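Local coordinates for Non-structural protein 2 (Human rotavirus C, PDB 2GU0) that probably takes part in replication and packaging of the viral genome as an RNA-binding octamer with NTPase, RNA triphosphatase and helix-unwinding activities, at residues A[162-167]-A[186-191]; A[17-22]-A[85-90]; A[267-272]-A[280-285]; A[25-30]-A[51-56]. All blocks are in the same frame, centred on the assembly; numbering follows the deposited sequence.

Contact 1. Residues A[162-167]-A[186-191]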
loop_
_atom_site.group_PDB
_atom_site.type_symbol
_atom_site.label_atom_id
_atom_site.label_comp_id
_atom_site.label_asym_id
_atom_site.label_seq_id
_atom_site.Cartn_x
_atom_site.Cartn_y
_atom_site.Cartn_z
ATOM N N SER A 162 -6.961 -22.286 -41.159
ATOM C CA SER A 162 -7.043 -23.724 -40.925
ATOM C C SER A 162 -5.757 -24.537 -40.992
ATOM O O SER A 162 -5.707 -25.648 -40.466
ATOM C CB SER A 162 -8.072 -24.345 -41.860
ATOM O OG SER A 162 -7.716 -24.092 -43.197
ATOM N N TYR A 163 -4.717 -24.003 -41.615
ATOM C CA TYR A 163 -3.482 -24.753 -41.729
ATOM C C TYR A 163 -2.336 -24.207 -40.923
ATOM O O TYR A 163 -1.586 -24.977 -40.334
ATOM C CB TYR A 163 -3.045 -24.863 -43.190
ATOM C CG TYR A 163 -3.942 -25.742 -44.025
ATOM C CD1 TYR A 163 -4.853 -25.183 -44.936
ATOM C CD2 TYR A 163 -3.922 -27.134 -43.874
ATOM C CE1 TYR A 163 -5.728 -25.987 -45.670
ATOM C CE2 TYR A 163 -4.794 -27.943 -44.604
ATOM C CZ TYR A 163 -5.695 -27.359 -45.497
ATOM O OH TYR A 163 -6.579 -28.148 -46.193
ATOM N N PHE A 164 -2.190 -22.886 -40.890
ATOM C CA PHE A 164 -1.080 -22.297 -40.156
ATOM C C PHE A 164 -1.480 -21.511 -38.923
ATOM O O PHE A 164 -2.659 -21.227 -38.702
ATOM C CB PHE A 164 -0.282 -21.363 -41.058
ATOM C CG PHE A 164 0.011 -21.921 -42.411
ATOM C CD1 PHE A 164 -0.927 -21.818 -43.432
ATOM C CD2 PHE A 164 1.242 -22.509 -42.677
ATOM C CE1 PHE A 164 -0.648 -22.289 -44.703
ATOM C CE2 PHE A 164 1.536 -22.980 -43.930
ATOM C CZ PHE A 164 0.584 -22.871 -44.960
ATOM N N THR A 165 -0.472 -21.145 -38.137
ATOM C CA THR A 165 -0.666 -20.351 -36.940
ATOM C C THR A 165 0.557 -19.473 -36.747
ATOM O O THR A 165 1.682 -19.953 -36.820
ATOM C CB THR A 165 -0.835 -21.239 -35.699
ATOM O OG1 THR A 165 -2.050 -21.987 -35.809
ATOM C CG2 THR A 165 -0.900 -20.389 -34.446
ATOM N N ILE A 166 0.354 -18.182 -36.521
ATOM C CA ILE A 166 1.485 -17.290 -36.291
ATOM C C ILE A 166 1.496 -16.886 -34.818
ATOM O O ILE A 166 0.503 -16.399 -34.300
ATOM C CB ILE A 166 1.401 -16.015 -37.160
ATOM C CG1 ILE A 166 1.377 -16.378 -38.636
ATOM C CG2 ILE A 166 2.613 -15.139 -36.911
ATOM C CD1 ILE A 166 1.368 -15.168 -39.537
ATOM N N THR A 167 2.612 -17.103 -34.140
ATOM C CA THR A 167 2.723 -16.754 -32.728
ATOM C C THR A 167 3.851 -15.768 -32.504
ATOM O O THR A 167 4.883 -15.845 -33.159
ATOM C CB THR A 167 2.992 -17.991 -31.885
ATOM O OG1 THR A 167 4.025 -18.760 -32.506
ATOM C CG2 THR A 167 1.724 -18.834 -31.752
ATOM N N ILE A 186 5.874 -19.318 -37.466
ATOM C CA ILE A 186 4.825 -19.959 -38.253
ATOM C C ILE A 186 4.951 -21.462 -38.056
ATOM O O ILE A 186 6.013 -22.023 -38.269
ATOM C CB ILE A 186 5.028 -19.691 -39.740
ATOM C CG1 ILE A 186 5.161 -18.194 -39.994
ATOM C CG2 ILE A 186 3.884 -20.267 -40.529
ATOM C CD1 ILE A 186 5.533 -17.887 -41.424
ATOM N N THR A 187 3.883 -22.126 -37.650
ATOM C CA THR A 187 3.952 -23.573 -37.463
ATOM C C THR A 187 2.710 -24.169 -38.077
ATOM O O THR A 187 1.657 -23.561 -38.001
ATOM C CB THR A 187 3.994 -23.964 -35.961
ATOM O OG1 THR A 187 2.785 -23.549 -35.320
ATOM C CG2 THR A 187 5.156 -23.302 -35.270
ATOM N N ILE A 188 2.821 -25.338 -38.701
ATOM C CA ILE A 188 1.644 -25.984 -39.293
ATOM C C ILE A 188 0.846 -26.662 -38.182
ATOM O O ILE A 188 1.417 -27.135 -37.194
ATOM C CB ILE A 188 2.029 -27.044 -40.352
ATOM C CG1 ILE A 188 3.062 -28.016 -39.771
ATOM C CG2 ILE A 188 2.539 -26.363 -41.606
ATOM C CD1 ILE A 188 3.656 -28.974 -40.786
ATOM N N ASN A 189 -0.469 -26.717 -38.332
ATOM C CA ASN A 189 -1.287 -27.328 -37.299
ATOM C C ASN A 189 -1.314 -28.846 -37.399
ATOM O O ASN A 189 -1.657 -29.529 -36.438
ATOM C CB ASN A 189 -2.713 -26.773 -37.358
ATOM C CG ASN A 189 -2.745 -25.250 -37.388
ATOM O OD1 ASN A 189 -1.997 -24.596 -36.675
ATOM N ND2 ASN A 189 -3.619 -24.685 -38.216
ATOM N N THR A 190 -0.933 -29.357 -38.566
ATOM C CA THR A 190 -0.927 -30.791 -38.850
ATOM C C THR A 190 0.087 -31.106 -39.939
ATOM O O THR A 190 0.283 -30.310 -40.858
ATOM C CB THR A 190 -2.296 -31.237 -39.352
ATOM O OG1 THR A 190 -3.219 -31.265 -38.265
ATOM C CG2 THR A 190 -2.213 -32.599 -39.990
ATOM N N LYS A 191 0.716 -32.274 -39.851
ATOM C CA LYS A 191 1.705 -32.676 -40.845
ATOM C C LYS A 191 1.052 -33.052 -42.171
ATOM O O LYS A 191 1.672 -33.728 -42.995
ATOM C CB LYS A 191 2.526 -33.869 -40.342
ATOM C CG LYS A 191 3.515 -33.569 -39.215
ATOM C CD LYS A 191 4.239 -34.849 -38.780
ATOM C CE LYS A 191 5.326 -34.578 -37.750
ATOM N NZ LYS A 191 6.109 -35.804 -37.423
#
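Phe164 to Ile166 pair with Ile186 to Ile188 as antiparallel strands whose short axes approach to 4.9 Å at 150°, Thr165 and Thr187 forming the hydrogen-bonded pair. Of its two bonds, Thr187 N to Thr165 O is the sounder, while Thr165 N to Thr187 O is weak. Where the strands fray into loop, Asn189 carries on the pairing: its backbone N bonds to Tyr163 O at 2.9 Å. Its CG lies anti to the carbonyl carbon (chi1 -50°). The amide oxygen OD1 faces Thr165 and takes its hydroxyl at 2.7 Å from OG1, in the carbonyl plane on a lone pair, while ND2 is turned to Ser162 O in a weak bond. The same OD1 is also bonded to Thr149, which joins Thr187 OG1 as well. On the other sheet face the Phe164 ring meets methyls obliquely: CD2 lies 4.1 Å from Ile186 CG2 and 4.2 Å from Ile188 CG2. Ile166 extends this apolar row, and Phe202 of helix 196-209 stacks on Phe164. Thr187, on the polar face, lies close to Lys185 and His222, the predicted ATP-binding and catalytic residues. The arrangement is a β-hairpin in the antiparallel sheet of the HIT-like C-terminal domain.

Contact 2. Residues A[17-22]-A[85-90]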
loop_
_atom_site.group_PDB
_atom_site.type_symbol
_atom_site.label_atom_id
_atom_site.label_comp_id
_atom_site.label_asym_id
_atom_site.label_seq_id
_atom_site.Cartn_x
_atom_site.Cartn_y
_atom_site.Cartn_z
ATOM N N VAL A 17 16.726 -43.610 -15.087
ATOM C CA VAL A 17 17.504 -42.464 -14.642
ATOM C C VAL A 17 16.621 -41.499 -13.853
ATOM O O VAL A 17 15.479 -41.219 -14.236
ATOM C CB VAL A 17 18.101 -41.708 -15.825
ATOM C CG1 VAL A 17 18.866 -40.488 -15.331
ATOM C CG2 VAL A 17 18.998 -42.633 -16.619
ATOM N N VAL A 18 17.144 -41.004 -12.739
ATOM C CA VAL A 18 16.399 -40.063 -11.922
ATOM C C VAL A 18 17.073 -38.704 -12.018
ATOM O O VAL A 18 18.275 -38.580 -11.787
ATOM C CB VAL A 18 16.371 -40.500 -10.459
ATOM C CG1 VAL A 18 15.478 -39.570 -9.659
ATOM C CG2 VAL A 18 15.896 -41.945 -10.365
ATOM N N TRP A 19 16.301 -37.683 -12.371
ATOM C CA TRP A 19 16.848 -36.338 -12.498
ATOM C C TRP A 19 16.491 -35.460 -11.319
ATOM O O TRP A 19 15.438 -35.624 -10.714
ATOM C CB TRP A 19 16.345 -35.690 -13.777
ATOM C CG TRP A 19 16.617 -36.516 -14.992
ATOM C CD1 TRP A 19 15.844 -37.520 -15.496
ATOM C CD2 TRP A 19 17.760 -36.426 -15.837
ATOM N NE1 TRP A 19 16.438 -38.060 -16.602
ATOM C CE2 TRP A 19 17.617 -37.405 -16.835
ATOM C CE3 TRP A 19 18.899 -35.610 -15.845
ATOM C CZ2 TRP A 19 18.559 -37.592 -17.829
ATOM C CZ3 TRP A 19 19.833 -35.792 -16.822
ATOM C CH2 TRP A 19 19.663 -36.778 -17.809
ATOM N N TYR A 20 17.381 -34.531 -10.992
ATOM C CA TYR A 20 17.141 -33.606 -9.891
ATOM C C TYR A 20 17.351 -32.146 -10.286
ATOM O O TYR A 20 18.195 -31.826 -11.127
ATOM C CB TYR A 20 18.053 -33.925 -8.710
ATOM C CG TYR A 20 17.962 -35.353 -8.250
ATOM C CD1 TYR A 20 18.787 -36.336 -8.802
ATOM C CD2 TYR A 20 17.024 -35.737 -7.291
ATOM C CE1 TYR A 20 18.677 -37.669 -8.409
ATOM C CE2 TYR A 20 16.905 -37.066 -6.897
ATOM C CZ TYR A 20 17.732 -38.026 -7.460
ATOM O OH TYR A 20 17.603 -39.344 -7.089
ATOM N N PRO A 21 16.571 -31.241 -9.679
ATOM C CA PRO A 21 16.624 -29.795 -9.914
ATOM C C PRO A 21 17.907 -29.217 -9.328
ATOM O O PRO A 21 18.406 -29.714 -8.325
ATOM C CB PRO A 21 15.408 -29.278 -9.147
ATOM C CG PRO A 21 14.494 -30.422 -9.095
ATOM C CD PRO A 21 15.408 -31.581 -8.843
ATOM N N ILE A 22 18.447 -28.179 -9.945
ATOM C CA ILE A 22 19.641 -27.530 -9.406
ATOM C C ILE A 22 19.186 -26.163 -8.878
ATOM O O ILE A 22 18.514 -25.418 -9.588
ATOM C CB ILE A 22 20.713 -27.336 -10.486
ATOM C CG1 ILE A 22 21.340 -28.677 -10.838
ATOM C CG2 ILE A 22 21.789 -26.417 -9.983
ATOM C CD1 ILE A 22 22.433 -28.582 -11.881
ATOM N N ASP A 85 11.117 -32.861 -13.719
ATOM C CA ASP A 85 9.840 -33.544 -13.875
ATOM C C ASP A 85 9.751 -34.181 -15.243
ATOM O O ASP A 85 9.471 -35.368 -15.370
ATOM C CB ASP A 85 8.693 -32.552 -13.748
ATOM C CG ASP A 85 8.498 -32.075 -12.349
ATOM O OD1 ASP A 85 9.447 -32.186 -11.547
ATOM O OD2 ASP A 85 7.393 -31.585 -12.051
ATOM N N THR A 86 9.979 -33.379 -16.274
ATOM C CA THR A 86 9.897 -33.890 -17.628
ATOM C C THR A 86 10.815 -35.086 -17.797
ATOM O O THR A 86 10.348 -36.202 -17.971
ATOM C CB THR A 86 10.253 -32.807 -18.646
ATOM O OG1 THR A 86 9.308 -31.736 -18.539
ATOM C CG2 THR A 86 10.210 -33.364 -20.058
ATOM N N LEU A 87 12.116 -34.862 -17.723
ATOM C CA LEU A 87 13.060 -35.951 -17.877
ATOM C C LEU A 87 12.674 -37.220 -17.097
ATOM O O LEU A 87 12.854 -38.342 -17.588
ATOM C CB LEU A 87 14.450 -35.481 -17.461
ATOM C CG LEU A 87 15.063 -34.466 -18.425
ATOM C CD1 LEU A 87 16.409 -34.022 -17.896
ATOM C CD2 LEU A 87 15.204 -35.085 -19.810
ATOM N N ASN A 88 12.139 -37.052 -15.893
ATOM C CA ASN A 88 11.773 -38.216 -15.108
ATOM C C ASN A 88 10.690 -39.025 -15.798
ATOM O O ASN A 88 10.702 -40.258 -15.753
ATOM C CB ASN A 88 11.327 -37.817 -13.700
ATOM C CG ASN A 88 12.484 -37.348 -12.836
ATOM O OD1 ASN A 88 13.598 -37.858 -12.942
ATOM N ND2 ASN A 88 12.223 -36.382 -11.966
ATOM N N MET A 89 9.757 -38.346 -16.452
ATOM C CA MET A 89 8.698 -39.059 -17.138
ATOM C C MET A 89 9.235 -39.890 -18.284
ATOM O O MET A 89 8.876 -41.058 -18.431
ATOM C CB MET A 89 7.645 -38.096 -17.647
ATOM C CG MET A 89 6.689 -37.675 -16.573
ATOM S SD MET A 89 5.125 -37.267 -17.305
ATOM C CE MET A 89 4.563 -38.911 -17.859
ATOM N N VAL A 90 10.099 -39.299 -19.099
ATOM C CA VAL A 90 10.679 -40.029 -20.213
ATOM C C VAL A 90 11.190 -41.388 -19.716
ATOM O O VAL A 90 11.311 -42.340 -20.488
ATOM C CB VAL A 90 11.829 -39.230 -20.847
ATOM C CG1 VAL A 90 12.521 -40.058 -21.910
ATOM C CG2 VAL A 90 11.288 -37.969 -21.457
#
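A strand laid against a helix in the N-terminal domain brings the indole of Trp19 onto Leu87 and its backbone onto Asn88. Strand 18-21 and the last turns of helix 74-90 run in opposite directions, 177° between their short axes, and come within 7.3 Å. The bond from CA to CB of Trp19 points toward the helix, and CG lies anti to the carbonyl carbon (chi1 -54°). Leu87 meets one face of the indole through a branch methyl: CD1 lies over the centre of the whole ring system, 3.4 Å from Trp19 CD2. The placement of Leu87 CB, modelled too close to the five-membered ring, is doubtful. The opposite face is approached by Val17 CG1, displaced toward the rim, which leaves the ring sandwiched between a residue of its own segment and one of the helix.

The strand belongs to a two-stranded antiparallel sheet with strand 8-11, and Val8 of that partner also touches Trp19; the helix thus packs on a small hairpin, with helix 129-139 lying against Thr86, Met89 and Val90. Polar contact between the segments comes from Asn88. Its OD1 accepts the backbone N-H of Trp19 at 2.8 Å between N and OD1, a nearly straight bond of 171° at the hydrogen, with the donor in the carbonyl plane. That carbonyl oxygen also lies at the edge of the indole, in its plane, 3.4 Å from Trp19 CD1. Val18 adds a looser approach from CG1 to the same OD1 at 4.2 Å.

Contact 3. Residues A[267-272]-A[280-285]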
loop_
_atom_site.group_PDB
_atom_site.type_symbol
_atom_site.label_atom_id
_atom_site.label_comp_id
_atom_site.label_asym_id
_atom_site.label_seq_id
_atom_site.Cartn_x
_atom_site.Cartn_y
_atom_site.Cartn_z
ATOM N N LYS A 267 15.283 -19.037 -50.007
ATOM C CA LYS A 267 15.058 -20.288 -50.714
ATOM C C LYS A 267 16.247 -20.737 -51.551
ATOM O O LYS A 267 16.738 -21.853 -51.383
ATOM C CB LYS A 267 13.834 -20.142 -51.613
ATOM C CG LYS A 267 13.600 -21.278 -52.598
ATOM C CD LYS A 267 13.243 -22.575 -51.898
ATOM C CE LYS A 267 12.556 -23.547 -52.857
ATOM N NZ LYS A 267 11.223 -23.061 -53.332
ATOM N N THR A 268 16.705 -19.862 -52.449
ATOM C CA THR A 268 17.826 -20.169 -53.341
ATOM C C THR A 268 19.201 -20.026 -52.693
ATOM O O THR A 268 20.088 -20.848 -52.934
ATOM C CB THR A 268 17.815 -19.278 -54.614
ATOM O OG1 THR A 268 17.914 -17.901 -54.238
ATOM C CG2 THR A 268 16.543 -19.497 -55.418
ATOM N N CYS A 269 19.389 -18.977 -51.898
ATOM C CA CYS A 269 20.669 -18.767 -51.236
ATOM C C CYS A 269 21.044 -20.016 -50.456
ATOM O O CYS A 269 22.187 -20.463 -50.496
ATOM C CB CYS A 269 20.595 -17.578 -50.282
ATOM S SG CYS A 269 22.018 -17.437 -49.178
ATOM N N ILE A 270 20.071 -20.578 -49.749
ATOM C CA ILE A 270 20.297 -21.783 -48.962
ATOM C C ILE A 270 20.405 -22.975 -49.901
ATOM O O ILE A 270 20.896 -24.035 -49.527
ATOM C CB ILE A 270 19.154 -22.002 -47.924
ATOM C CG1 ILE A 270 19.199 -20.890 -46.873
ATOM C CG2 ILE A 270 19.296 -23.350 -47.231
ATOM C CD1 ILE A 270 20.562 -20.707 -46.247
ATOM N N GLY A 271 19.943 -22.795 -51.132
ATOM C CA GLY A 271 20.039 -23.866 -52.103
ATOM C C GLY A 271 21.475 -23.896 -52.585
ATOM O O GLY A 271 22.095 -24.958 -52.690
ATOM N N GLN A 272 22.009 -22.709 -52.856
ATOM C CA GLN A 272 23.377 -22.561 -53.328
ATOM C C GLN A 272 24.395 -23.075 -52.315
ATOM O O GLN A 272 25.415 -23.650 -52.694
ATOM C CB GLN A 272 23.675 -21.094 -53.650
ATOM C CG GLN A 272 22.739 -20.476 -54.679
ATOM C CD GLN A 272 23.327 -19.239 -55.338
ATOM O OE1 GLN A 272 23.782 -18.316 -54.666
ATOM N NE2 GLN A 272 23.316 -19.219 -56.661
ATOM N N GLU A 280 30.064 -16.059 -49.810
ATOM C CA GLU A 280 30.453 -14.847 -50.515
ATOM C C GLU A 280 29.712 -14.704 -51.844
ATOM O O GLU A 280 29.495 -13.591 -52.320
ATOM C CB GLU A 280 31.965 -14.866 -50.773
ATOM C CG GLU A 280 32.478 -13.749 -51.685
ATOM C CD GLU A 280 32.416 -12.376 -51.039
ATOM O OE1 GLU A 280 33.025 -12.206 -49.962
ATOM O OE2 GLU A 280 31.766 -11.470 -51.610
ATOM N N VAL A 281 29.317 -15.831 -52.431
ATOM C CA VAL A 281 28.627 -15.830 -53.724
ATOM C C VAL A 281 27.116 -15.995 -53.643
ATOM O O VAL A 281 26.387 -15.479 -54.490
ATOM C CB VAL A 281 29.162 -16.957 -54.645
ATOM C CG1 VAL A 281 28.532 -16.845 -56.025
ATOM C CG2 VAL A 281 30.683 -16.889 -54.733
ATOM N N ALA A 282 26.649 -16.718 -52.633
ATOM C CA ALA A 282 25.222 -16.966 -52.475
ATOM C C ALA A 282 24.486 -15.897 -51.669
ATOM O O ALA A 282 23.293 -15.672 -51.876
ATOM C CB ALA A 282 25.009 -18.343 -51.843
ATOM N N LYS A 283 25.202 -15.239 -50.759
ATOM C CA LYS A 283 24.616 -14.201 -49.919
ATOM C C LYS A 283 23.952 -13.142 -50.782
ATOM O O LYS A 283 23.200 -12.315 -50.291
ATOM C CB LYS A 283 25.685 -13.530 -49.060
ATOM C CG LYS A 283 26.576 -12.590 -49.844
ATOM C CD LYS A 283 27.293 -11.583 -48.947
ATOM C CE LYS A 283 28.392 -12.222 -48.124
ATOM N NZ LYS A 283 29.001 -11.233 -47.200
ATOM N N THR A 284 24.238 -13.173 -52.075
ATOM C CA THR A 284 23.687 -12.206 -53.013
ATOM C C THR A 284 22.234 -12.465 -53.371
ATOM O O THR A 284 21.413 -11.551 -53.350
ATOM C CB THR A 284 24.528 -12.180 -54.310
ATOM O OG1 THR A 284 25.830 -11.670 -54.007
ATOM C CG2 THR A 284 23.871 -11.311 -55.383
ATOM N N SER A 285 21.915 -13.709 -53.704
ATOM C CA SER A 285 20.554 -14.056 -54.085
ATOM C C SER A 285 19.523 -13.824 -52.981
ATOM O O SER A 285 18.332 -14.021 -53.195
ATOM C CB SER A 285 20.501 -15.510 -54.580
ATOM O OG SER A 285 21.342 -16.354 -53.813
#
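Ala282 O is approached from both segments: Cys269 SG lies 3.5 Å from it on the helix side, and within its own segment it accepts the hydroxyl of Ser285 at 2.8 Å from OG, the donor lying in the carbonyl plane on a lone pair. It also takes a weak bond from Ser285 N. These bonds within 280-285 close a tight turn that holds the Ser285 hydroxyl beside helix 264-275. Ser285 OG lies between its backbone N and carbonyl carbon (chi1 39°), where it can reach the alanine carbonyl while lying 3.6 Å from Cys269 CA. Cys269 SG, anti to the backbone N (chi1 169°), is also 4.1 Å from Ala282 CB.

One helical turn on, the bond from CA to CB of Gln272 points toward the second segment. Its side chain is extended beyond CG, and it passes the alanine methyl with Gln272 CB 3.6 Å from Ala282 CB. The amide then brings OE1 to 3.2 Å from Ser285 OG. At the other end of the contact, Thr268 meets the serine by its hydroxyl, OG1 lying 3.5 Å from Ser285 CB, while that same hydroxyl bonds weakly back to Gly265 O. Thr268, Cys269 and Gln272 thus form a strip along one side of the helix, with the small residues Ala282 and Ser285 set against it. Helix 231-243 lies nearby, touched by Ile270 and by Lys283, and Lys267 makes a salt bridge to Asp258. The arrangement is one of two consecutive helices, 264-275 and the short 279-282, joined by a brief connection and packed through small side chains in the C-terminal region of NSP2.

Contact 4. Residues A[25-30]-A[51-56]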
loop_
_atom_site.group_PDB
_atom_site.type_symbol
_atom_site.label_atom_id
_atom_site.label_comp_id
_atom_site.label_asym_id
_atom_site.label_seq_id
_atom_site.Cartn_x
_atom_site.Cartn_y
_atom_site.Cartn_z
ATOM N N LYS A 25 21.332 -21.426 -4.882
ATOM C CA LYS A 25 22.393 -21.376 -3.885
ATOM C C LYS A 25 23.495 -22.318 -4.339
ATOM O O LYS A 25 24.673 -21.975 -4.286
ATOM C CB LYS A 25 21.871 -21.774 -2.504
ATOM C CG LYS A 25 20.742 -20.890 -2.032
ATOM C CD LYS A 25 21.144 -19.424 -1.999
ATOM C CE LYS A 25 21.750 -19.065 -0.673
ATOM N NZ LYS A 25 20.746 -19.306 0.411
ATOM N N ALA A 26 23.112 -23.504 -4.801
ATOM C CA ALA A 26 24.098 -24.450 -5.277
ATOM C C ALA A 26 24.978 -23.694 -6.271
ATOM O O ALA A 26 26.178 -23.534 -6.057
ATOM C CB ALA A 26 23.419 -25.605 -5.945
ATOM N N VAL A 27 24.366 -23.199 -7.341
ATOM C CA VAL A 27 25.086 -22.444 -8.359
ATOM C C VAL A 27 25.954 -21.341 -7.754
ATOM O O VAL A 27 27.120 -21.221 -8.084
ATOM C CB VAL A 27 24.103 -21.815 -9.370
ATOM C CG1 VAL A 27 24.856 -20.983 -10.405
ATOM C CG2 VAL A 27 23.313 -22.911 -10.054
ATOM N N GLN A 28 25.390 -20.535 -6.868
ATOM C CA GLN A 28 26.147 -19.453 -6.244
ATOM C C GLN A 28 27.407 -19.989 -5.576
ATOM O O GLN A 28 28.481 -19.391 -5.674
ATOM C CB GLN A 28 25.265 -18.724 -5.222
ATOM C CG GLN A 28 26.008 -17.953 -4.149
ATOM C CD GLN A 28 25.071 -17.110 -3.294
ATOM O OE1 GLN A 28 23.924 -17.493 -3.054
ATOM N NE2 GLN A 28 25.561 -15.965 -2.820
ATOM N N THR A 29 27.260 -21.127 -4.910
ATOM C CA THR A 29 28.355 -21.783 -4.212
ATOM C C THR A 29 29.460 -22.322 -5.132
ATOM O O THR A 29 30.643 -22.104 -4.883
ATOM C CB THR A 29 27.809 -22.933 -3.364
ATOM O OG1 THR A 29 26.908 -22.400 -2.397
ATOM C CG2 THR A 29 28.922 -23.660 -2.649
ATOM N N MET A 30 29.093 -23.015 -6.199
ATOM C CA MET A 30 30.129 -23.548 -7.054
ATOM C C MET A 30 30.800 -22.452 -7.847
ATOM O O MET A 30 31.899 -22.649 -8.357
ATOM C CB MET A 30 29.582 -24.623 -7.993
ATOM C CG MET A 30 29.092 -24.122 -9.305
ATOM S SD MET A 30 30.389 -23.857 -10.516
ATOM C CE MET A 30 29.368 -23.735 -11.969
ATOM N N VAL A 51 23.789 -30.590 -5.459
ATOM C CA VAL A 51 24.679 -30.608 -6.596
ATOM C C VAL A 51 24.551 -29.421 -7.526
ATOM O O VAL A 51 23.458 -29.119 -8.006
ATOM C CB VAL A 51 24.456 -31.904 -7.410
ATOM C CG1 VAL A 51 25.334 -31.911 -8.654
ATOM C CG2 VAL A 51 24.745 -33.100 -6.524
ATOM N N ALA A 52 25.681 -28.768 -7.789
ATOM C CA ALA A 52 25.737 -27.630 -8.692
ATOM C C ALA A 52 26.244 -28.121 -10.047
ATOM O O ALA A 52 26.695 -29.255 -10.184
ATOM C CB ALA A 52 26.659 -26.600 -8.142
ATOM N N PRO A 53 26.173 -27.273 -11.077
ATOM C CA PRO A 53 26.637 -27.675 -12.406
ATOM C C PRO A 53 28.152 -27.788 -12.507
ATOM O O PRO A 53 28.887 -27.191 -11.717
ATOM C CB PRO A 53 26.117 -26.565 -13.296
ATOM C CG PRO A 53 24.945 -26.047 -12.555
ATOM C CD PRO A 53 25.432 -26.007 -11.151
ATOM N N PRO A 54 28.645 -28.562 -13.487
ATOM C CA PRO A 54 30.095 -28.703 -13.645
ATOM C C PRO A 54 30.694 -27.306 -13.807
ATOM O O PRO A 54 30.197 -26.508 -14.604
ATOM C CB PRO A 54 30.214 -29.527 -14.921
ATOM C CG PRO A 54 29.034 -30.405 -14.847
ATOM C CD PRO A 54 27.932 -29.466 -14.406
ATOM N N PRO A 55 31.756 -26.987 -13.054
ATOM C CA PRO A 55 32.381 -25.659 -13.158
ATOM C C PRO A 55 32.785 -25.313 -14.592
ATOM O O PRO A 55 33.005 -24.149 -14.939
ATOM C CB PRO A 55 33.572 -25.770 -12.214
ATOM C CG PRO A 55 33.057 -26.688 -11.156
ATOM C CD PRO A 55 32.372 -27.775 -11.977
ATOM N N GLU A 56 32.876 -26.343 -15.419
ATOM C CA GLU A 56 33.217 -26.213 -16.827
ATOM C C GLU A 56 32.171 -25.376 -17.574
ATOM O O GLU A 56 32.339 -25.077 -18.749
ATOM C CB GLU A 56 33.252 -27.607 -17.447
ATOM C CG GLU A 56 33.654 -27.663 -18.904
ATOM C CD GLU A 56 33.143 -28.915 -19.580
ATOM O OE1 GLU A 56 33.085 -29.970 -18.907
ATOM O OE2 GLU A 56 32.805 -28.845 -20.786
#
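Apolar contacts join the two segments, Ala26, Val27 and Met30 of helix 24-32 meeting Ala52, Pro53 and Pro55. The two alanines point toward each other, with Ala26 CB 4.0 Å from Ala52 CB. The Ala52 methyl also lies against Met30, 3.7 Å from Met30 CG, and so sits between residues one helical turn apart. Beside this pair Val27 turns CG2 to the proline ring, 3.9 Å from Pro53 CD, the two side chains crossing at about a right angle.

Met30 reaches farthest along the second segment. Its chain bends at chi2 (82°), which carries SD toward the proline run, where SD lies 3.9 Å from Pro55 CG. The terminal methyl then rests on backbone: Met30 CE is 3.5 Å from Pro53 O and 3.8 Å from Pro55 CA.

Hydrogen bonds lie within the helix and at its start, where Asn23 OD1 accepts Ala26 N. Lys25 O accepts both the backbone N and the hydroxyl of Thr29, the latter at 3.0 Å from OG1 and tilted above the carbonyl plane. Toward a neighbouring subunit, Lys25 forms a weak, long ion pair with Asp120 of that subunit.

Ala52 is backbone-bonded to Tyr44 of the adjoining strand. The arrangement is a short helix packed against strand 51-52 of a two-stranded antiparallel sheet and the proline-rich run after it, within the N-terminal domain.

Overall arrangement
Contacts 2 and 4 belong to the N-terminal domain, contacts 1 and 3 to the C-terminal one. Along the chain contact 4 is nested inside the loop closed by contact 2; contact 1 follows, then contact 3. The N-terminal pair, with centres 18 Å apart, is continuous: Ile22, just after strand 18-21, packs on Val27, Val51 and Pro53, joining the two small sheets and their helices. Contacts 1 and 3 do not touch, their centres lying 27 Å apart. Contact 4 is about 40 Å from contact 1 and 44 Å from contact 3, between centres, beyond the chain's middle. The four thus sample both halves of the subunit; contact 1 adjoins the predicted catalytic histidine, and contacts 1 and 4 reach neighbouring subunits of the octamer.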